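Local coordinates for protein acetolactate synthase isozyme 1 large subunit (Escherichia coli, PDB 6LPI) that belongs to the thiamine diphosphate-dependent enzyme family as a large subunit, holding thiamine diphosphate, a magnesium ion and flavin-adenine dinucleotide, at residues D390-H394 with G475-Q479; V438-D444 with K465-N471. One frame throughout, in Å; residues are numbered along the deposited sequence.

Interaction 1 (D390-H394 with G475-Q479); sequences DVGQH and GLVHQ. With TPP (thiamine diphosphate), chain J.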
loop_
_atom_site.group_PDB
_atom_site.type_symbol
_atom_site.label_atom_id
_atom_site.label_comp_id
_atom_site.label_asym_id
_atom_site.label_seq_id
_atom_site.Cartn_x
_atom_site.Cartn_y
_atom_site.Cartn_z
ATOM N N ASP B 390 -7.711 -4.111 -11.079
ATOM C CA ASP B 390 -8.176 -2.748 -10.871
ATOM C C ASP B 390 -9.148 -2.743 -9.675
ATOM O O ASP B 390 -9.084 -3.613 -8.797
ATOM C CB ASP B 390 -8.738 -2.196 -12.188
ATOM C CG ASP B 390 -7.698 -1.368 -12.988
ATOM O OD1 ASP B 390 -7.076 -0.489 -12.344
ATOM O OD2 ASP B 390 -7.514 -1.549 -14.232
ATOM N N VAL B 391 -10.027 -1.745 -9.591
ATOM C CA VAL B 391 -10.873 -1.531 -8.422
ATOM C C VAL B 391 -12.352 -1.569 -8.814
ATOM O O VAL B 391 -12.760 -0.906 -9.769
ATOM C CB VAL B 391 -10.529 -0.199 -7.738
ATOM C CG1 VAL B 391 -11.568 0.130 -6.688
ATOM C CG2 VAL B 391 -9.147 -0.292 -7.111
ATOM N N GLY B 392 -13.151 -2.313 -8.068
ATOM C CA GLY B 392 -14.596 -2.407 -8.312
ATOM C C GLY B 392 -15.117 -3.812 -8.008
ATOM O O GLY B 392 -14.526 -4.550 -7.214
ATOM N N GLN B 393 -16.221 -4.177 -8.666
ATOM C CA GLN B 393 -16.796 -5.492 -8.407
ATOM C C GLN B 393 -15.886 -6.613 -8.890
ATOM O O GLN B 393 -15.718 -7.623 -8.197
ATOM C CB GLN B 393 -18.150 -5.646 -9.097
ATOM C CG GLN B 393 -19.221 -4.636 -8.817
ATOM C CD GLN B 393 -20.535 -5.051 -9.456
ATOM O OE1 GLN B 393 -20.618 -5.263 -10.671
ATOM N NE2 GLN B 393 -21.552 -5.253 -8.620
ATOM N N HIS B 394 -15.265 -6.437 -10.069
ATOM C CA HIS B 394 -14.379 -7.464 -10.617
ATOM C C HIS B 394 -13.233 -7.780 -9.662
ATOM O O HIS B 394 -12.813 -8.939 -9.549
ATOM C CB HIS B 394 -13.835 -7.013 -11.972
ATOM C CG HIS B 394 -12.917 -5.829 -11.897
ATOM N ND1 HIS B 394 -13.370 -4.528 -11.944
ATOM C CD2 HIS B 394 -11.572 -5.753 -11.744
ATOM C CE1 HIS B 394 -12.342 -3.702 -11.825
ATOM N NE2 HIS B 394 -11.239 -4.420 -11.702
ATOM N N GLY B 475 -20.298 0.121 -11.346
ATOM C CA GLY B 475 -20.559 -1.240 -10.919
ATOM C C GLY B 475 -20.507 -1.433 -9.429
ATOM O O GLY B 475 -21.433 -1.992 -8.839
ATOM N N LEU B 476 -19.392 -1.050 -8.813
ATOM C CA LEU B 476 -19.374 -1.014 -7.361
ATOM C C LEU B 476 -20.268 0.129 -6.892
ATOM O O LEU B 476 -21.039 -0.017 -5.933
ATOM C CB LEU B 476 -17.933 -0.878 -6.879
ATOM C CG LEU B 476 -17.474 -1.259 -5.476
ATOM C CD1 LEU B 476 -17.785 -0.173 -4.477
ATOM C CD2 LEU B 476 -18.115 -2.569 -5.104
ATOM N N VAL B 477 -20.216 1.255 -7.615
ATOM C CA VAL B 477 -21.180 2.336 -7.423
ATOM C C VAL B 477 -22.585 1.839 -7.737
ATOM O O VAL B 477 -23.515 2.046 -6.960
ATOM C CB VAL B 477 -20.814 3.556 -8.294
ATOM C CG1 VAL B 477 -21.942 4.556 -8.305
ATOM C CG2 VAL B 477 -19.538 4.223 -7.820
ATOM N N HIS B 478 -22.751 1.143 -8.868
ATOM C CA HIS B 478 -24.063 0.610 -9.262
ATOM C C HIS B 478 -24.691 -0.193 -8.130
ATOM O O HIS B 478 -25.898 -0.094 -7.862
ATOM C CB HIS B 478 -23.885 -0.265 -10.506
ATOM C CG HIS B 478 -25.156 -0.757 -11.120
ATOM N ND1 HIS B 478 -25.976 -1.682 -10.508
ATOM C CD2 HIS B 478 -25.720 -0.489 -12.324
ATOM C CE1 HIS B 478 -27.004 -1.943 -11.298
ATOM N NE2 HIS B 478 -26.871 -1.234 -12.406
ATOM N N GLN B 479 -23.869 -0.962 -7.422
ATOM C CA GLN B 479 -24.383 -1.787 -6.350
ATOM C C GLN B 479 -24.673 -0.946 -5.117
ATOM O O GLN B 479 -25.705 -1.142 -4.467
ATOM C CB GLN B 479 -23.392 -2.921 -6.066
ATOM C CG GLN B 479 -23.608 -3.683 -4.767
ATOM C CD GLN B 479 -22.728 -4.922 -4.714
ATOM O OE1 GLN B 479 -21.986 -5.203 -5.653
ATOM N NE2 GLN B 479 -22.867 -5.709 -3.662
HETATM N "N1'" TPP J . -12.704 7.422 -9.223
HETATM C "C2'" TPP J . -11.473 6.822 -9.029
HETATM C CM2 TPP J . -10.237 7.342 -9.701
HETATM N "N3'" TPP J . -11.345 5.732 -8.205
HETATM C "C4'" TPP J . -12.429 5.232 -7.538
HETATM N "N4'" TPP J . -12.225 4.181 -6.744
HETATM C "C5'" TPP J . -13.679 5.828 -7.724
HETATM C "C6'" TPP J . -13.803 6.923 -8.574
HETATM C "C7'" TPP J . -14.912 5.277 -7.037
HETATM N N3 TPP J . -15.169 3.965 -7.569
HETATM C C2 TPP J . -14.737 2.813 -6.956
HETATM S S1 TPP J . -15.119 1.472 -7.731
HETATM C C5 TPP J . -15.864 2.310 -8.893
HETATM C C4 TPP J . -15.824 3.671 -8.717
HETATM C CM4 TPP J . -16.455 4.619 -9.679
HETATM C C6 TPP J . -16.500 1.549 -10.032
HETATM C C7 TPP J . -15.523 0.570 -10.683
HETATM O O7 TPP J . -15.790 0.544 -12.068
HETATM P PA TPP J . -15.324 -0.692 -12.996
HETATM O O1A TPP J . -13.931 -0.486 -13.528
HETATM O O2A TPP J . -16.360 -0.777 -14.101
HETATM O O3A TPP J . -15.286 -2.010 -12.073
HETATM P PB TPP J . -16.574 -2.981 -11.832
HETATM O O1B TPP J . -16.081 -4.411 -11.602
HETATM O O2B TPP J . -17.411 -2.552 -10.652
HETATM O O3B TPP J . -17.499 -2.889 -13.027
#
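Diphosphate groups are often held at the N-termini of helices, and the thiamine diphosphate pocket here illustrates the principle: Gly392 and Gly475 are the N-cap residues of two helices that converge on the diphosphate. Within the two segments, the hydrogen bonds to the diphosphate come from the first helix. Gln393 N donates to TPP O2B (2.8 Å), while His394 reaches TPP O1B through both its backbone N and its ring ND1, each at 2.7 Å; a weak ND1 bond to TPP O3A (3.2 Å) adds to these. On the other helix, Leu476 N comes within 3.1 Å of TPP O2B. Steric demands account for glycine at both positions. A CB on Gly392 would run into TPP O3A and one on Gly475 into TPP O2B, and their backbone angles would also press either CB against the preceding carbonyl O. Direct packing is modest, 191 Å² in all, with Gly392 CA resting 3.9 Å from Leu476 CB and the Gln393 side chain lying across the start of helix 476-484. Beyond the diphosphate, a polar link joins the helices, its members also bonded to Glu544 O and Val546 O: Gln393 NE2 donates to Gln479 OE1 at 3.0 Å.

Interaction 2 (V438-D444 with K465-N471); sequences VLCFSGD and KIILMNN. With MG (magnesium ion), chain K; TPP (thiamine diphosphate), chain J.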
loop_
_atom_site.group_PDB
_atom_site.type_symbol
_atom_site.label_atom_id
_atom_site.label_comp_id
_atom_site.label_asym_id
_atom_site.label_seq_id
_atom_site.Cartn_x
_atom_site.Cartn_y
_atom_site.Cartn_z
ATOM N N VAL B 438 1.617 -12.353 -15.940
ATOM C CA VAL B 438 0.895 -11.367 -15.172
ATOM C C VAL B 438 -0.482 -11.302 -15.822
ATOM O O VAL B 438 -0.600 -11.023 -17.025
ATOM C CB VAL B 438 1.646 -10.034 -15.201
ATOM C CG1 VAL B 438 1.135 -9.126 -14.141
ATOM C CG2 VAL B 438 3.126 -10.311 -14.975
ATOM N N LEU B 439 -1.489 -11.712 -15.067
ATOM C CA LEU B 439 -2.888 -11.594 -15.439
ATOM C C LEU B 439 -3.447 -10.390 -14.703
ATOM O O LEU B 439 -3.170 -10.209 -13.515
ATOM C CB LEU B 439 -3.657 -12.865 -15.077
ATOM C CG LEU B 439 -3.016 -14.105 -15.707
ATOM C CD1 LEU B 439 -2.827 -15.234 -14.696
ATOM C CD2 LEU B 439 -3.897 -14.577 -16.860
ATOM N N CYS B 440 -4.200 -9.558 -15.402
ATOM C CA CYS B 440 -4.718 -8.328 -14.819
ATOM C C CYS B 440 -6.238 -8.323 -14.930
ATOM O O CYS B 440 -6.779 -8.023 -15.995
ATOM C CB CYS B 440 -4.109 -7.118 -15.505
ATOM S SG CYS B 440 -4.963 -5.608 -15.093
ATOM N N PHE B 441 -6.931 -8.658 -13.842
ATOM C CA PHE B 441 -8.393 -8.613 -13.826
ATOM C C PHE B 441 -8.853 -7.169 -13.726
ATOM O O PHE B 441 -8.584 -6.500 -12.725
ATOM C CB PHE B 441 -8.948 -9.433 -12.664
ATOM C CG PHE B 441 -8.728 -10.904 -12.808
ATOM C CD1 PHE B 441 -7.570 -11.498 -12.333
ATOM C CD2 PHE B 441 -9.684 -11.697 -13.428
ATOM C CE1 PHE B 441 -7.366 -12.872 -12.479
ATOM C CE2 PHE B 441 -9.496 -13.070 -13.569
ATOM C CZ PHE B 441 -8.337 -13.661 -13.098
ATOM N N SER B 442 -9.590 -6.706 -14.733
ATOM C CA SER B 442 -9.969 -5.309 -14.831
ATOM C C SER B 442 -11.449 -5.179 -15.159
ATOM O O SER B 442 -12.137 -6.152 -15.488
ATOM C CB SER B 442 -9.119 -4.600 -15.903
ATOM O OG SER B 442 -9.429 -3.220 -16.039
ATOM N N GLY B 443 -11.927 -3.939 -15.065
ATOM C CA GLY B 443 -13.281 -3.608 -15.444
ATOM C C GLY B 443 -13.286 -2.473 -16.454
ATOM O O GLY B 443 -12.308 -1.741 -16.604
ATOM N N ASP B 444 -14.440 -2.312 -17.109
ATOM C CA ASP B 444 -14.567 -1.343 -18.195
ATOM C C ASP B 444 -14.233 0.070 -17.737
ATOM O O ASP B 444 -13.655 0.855 -18.502
ATOM C CB ASP B 444 -15.968 -1.394 -18.802
ATOM C CG ASP B 444 -17.066 -1.228 -17.773
ATOM O OD1 ASP B 444 -16.836 -1.498 -16.584
ATOM O OD2 ASP B 444 -18.157 -0.765 -18.150
ATOM N N LYS B 465 -1.739 -10.232 -19.543
ATOM C CA LYS B 465 -3.019 -10.604 -20.124
ATOM C C LYS B 465 -4.118 -9.891 -19.353
ATOM O O LYS B 465 -4.368 -10.211 -18.185
ATOM C CB LYS B 465 -3.207 -12.115 -20.077
ATOM C CG LYS B 465 -1.955 -12.927 -20.490
ATOM C CD LYS B 465 -1.926 -13.094 -22.025
ATOM C CE LYS B 465 -0.741 -13.891 -22.568
ATOM N NZ LYS B 465 0.499 -13.157 -22.803
ATOM N N ILE B 466 -4.761 -8.914 -19.993
ATOM C CA ILE B 466 -5.866 -8.206 -19.350
ATOM C C ILE B 466 -7.131 -9.047 -19.473
ATOM O O ILE B 466 -7.554 -9.394 -20.580
ATOM C CB ILE B 466 -6.079 -6.810 -19.949
ATOM C CG1 ILE B 466 -4.848 -5.928 -19.755
ATOM C CG2 ILE B 466 -7.322 -6.173 -19.342
ATOM C CD1 ILE B 466 -4.735 -4.843 -20.781
ATOM N N ILE B 467 -7.719 -9.397 -18.335
ATOM C CA ILE B 467 -9.002 -10.085 -18.286
ATOM C C ILE B 467 -10.061 -9.046 -17.939
ATOM O O ILE B 467 -10.253 -8.690 -16.773
ATOM C CB ILE B 467 -8.991 -11.257 -17.303
ATOM C CG1 ILE B 467 -7.871 -12.237 -17.661
ATOM C CG2 ILE B 467 -10.328 -11.956 -17.286
ATOM C CD1 ILE B 467 -6.949 -12.548 -16.516
ATOM N N LEU B 468 -10.745 -8.557 -18.965
ATOM C CA LEU B 468 -11.678 -7.452 -18.826
ATOM C C LEU B 468 -13.085 -8.005 -18.611
ATOM O O LEU B 468 -13.649 -8.653 -19.498
ATOM C CB LEU B 468 -11.601 -6.551 -20.056
ATOM C CG LEU B 468 -12.723 -5.539 -20.298
ATOM C CD1 LEU B 468 -12.719 -4.495 -19.205
ATOM C CD2 LEU B 468 -12.513 -4.863 -21.632
ATOM N N MET B 469 -13.641 -7.782 -17.421
ATOM C CA MET B 469 -15.059 -8.038 -17.167
ATOM C C MET B 469 -15.775 -6.724 -17.434
ATOM O O MET B 469 -15.659 -5.776 -16.654
ATOM C CB MET B 469 -15.304 -8.510 -15.736
ATOM C CG MET B 469 -14.326 -9.542 -15.245
ATOM S SD MET B 469 -14.994 -10.504 -13.881
ATOM C CE MET B 469 -13.476 -11.133 -13.142
ATOM N N ASN B 470 -16.508 -6.663 -18.525
ATOM C CA ASN B 470 -17.101 -5.420 -18.995
ATOM C C ASN B 470 -18.586 -5.539 -18.684
ATOM O O ASN B 470 -19.319 -6.245 -19.376
ATOM C CB ASN B 470 -16.824 -5.240 -20.484
ATOM C CG ASN B 470 -17.698 -4.196 -21.131
ATOM O OD1 ASN B 470 -18.350 -3.401 -20.445
ATOM N ND2 ASN B 470 -17.746 -4.210 -22.461
ATOM N N ASN B 471 -19.012 -4.878 -17.606
ATOM C CA ASN B 471 -20.406 -4.800 -17.174
ATOM C C ASN B 471 -21.160 -3.619 -17.769
ATOM O O ASN B 471 -22.336 -3.429 -17.431
ATOM C CB ASN B 471 -20.482 -4.730 -15.641
ATOM C CG ASN B 471 -19.721 -3.560 -15.070
ATOM O OD1 ASN B 471 -19.127 -2.773 -15.795
ATOM N ND2 ASN B 471 -19.711 -3.458 -13.757
HETATM MG MG MG K . -17.175 -3.003 -15.002
HETATM N "N1'" TPP J . -12.704 7.422 -9.223
HETATM C "C2'" TPP J . -11.473 6.822 -9.029
HETATM C CM2 TPP J . -10.237 7.342 -9.701
HETATM N "N3'" TPP J . -11.345 5.732 -8.205
HETATM C "C4'" TPP J . -12.429 5.232 -7.538
HETATM N "N4'" TPP J . -12.225 4.181 -6.744
HETATM C "C5'" TPP J . -13.679 5.828 -7.724
HETATM C "C6'" TPP J . -13.803 6.923 -8.574
HETATM C "C7'" TPP J . -14.912 5.277 -7.037
HETATM N N3 TPP J . -15.169 3.965 -7.569
HETATM C C2 TPP J . -14.737 2.813 -6.956
HETATM S S1 TPP J . -15.119 1.472 -7.731
HETATM C C5 TPP J . -15.864 2.310 -8.893
HETATM C C4 TPP J . -15.824 3.671 -8.717
HETATM C CM4 TPP J . -16.455 4.619 -9.679
HETATM C C6 TPP J . -16.500 1.549 -10.032
HETATM C C7 TPP J . -15.523 0.570 -10.683
HETATM O O7 TPP J . -15.790 0.544 -12.068
HETATM P PA TPP J . -15.324 -0.692 -12.996
HETATM O O1A TPP J . -13.931 -0.486 -13.528
HETATM O O2A TPP J . -16.360 -0.777 -14.101
HETATM O O3A TPP J . -15.286 -2.010 -12.073
HETATM P PB TPP J . -16.574 -2.981 -11.832
HETATM O O1B TPP J . -16.081 -4.411 -11.602
HETATM O O2B TPP J . -17.411 -2.552 -10.652
HETATM O O3B TPP J . -17.499 -2.889 -13.027
#
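Strands 438-443 and 465-470 run parallel, and their facing backbone groups are satisfied in strict alternation. Lys465 N donates to Val438 O, Cys440 N to Lys465 O, Ile467 N to Cys440 O, Ser442 N to Ile467 O and Met469 N to Ser442 O, all at 2.9 Å. Some outer-edge groups bond onward: Leu439 with Ile386 and Thr388, Phe441 with Thr388 and Asp390, Ile466 with Ala534. On the face carrying Leu439, Phe441, Ile467 and Met469, Ile467 CD1 makes a CH-pi contact 3.9 Å from the Phe441 ring centroid, under helix 370-378. Buried polar ends find partners beyond the pair: Ser442 OG with Asp390, Asn470 OD1 with Glu472 N, and Lys465 NZ with Gly532 O and Asp463 (salt bridge). Where the strands end, two acceptors, Asp444 OD1 and Asn471 OD1, approach to 2.7 Å because both bind magnesium, 2.2 and 2.1 Å from MG respectively. TPP O2A (2.5 Å from MG) and TPP O3B (2.0 Å) also bind the ion; Asp444 OD2 accepts from Ala473 N, and Asn471 ND2 makes a very short 2.4 Å bond to TPP O3B. Such a metal-bridged diphosphate at the C-terminal ends of parallel strands typifies the thiamine diphosphate-binding fold.

Following the chain shows how one thiamine diphosphate site is assembled from the ends of neighbouring strands in one sheet. Strand 386-389 leads into 390-394 and helix 393-401; helix 422-432 then precedes strand 438-443, and helices 444-447 and 453-459 precede strand 464-470. Pairing these two strands, interaction 2 closes the shorter loop. A few residues later helix 476-484 begins, and interaction 1 closes the longer loop, which encloses the first entirely. The contacts meet at Asp390, whose N lies 3.0 Å from Phe441 O, probably as a hydrogen bond, and at His394, whose CD2 packs 3.2 Å from Phe441 O. Together they tie the parallel sheet of the C-terminal thiamine diphosphate-binding domain to two helix starts.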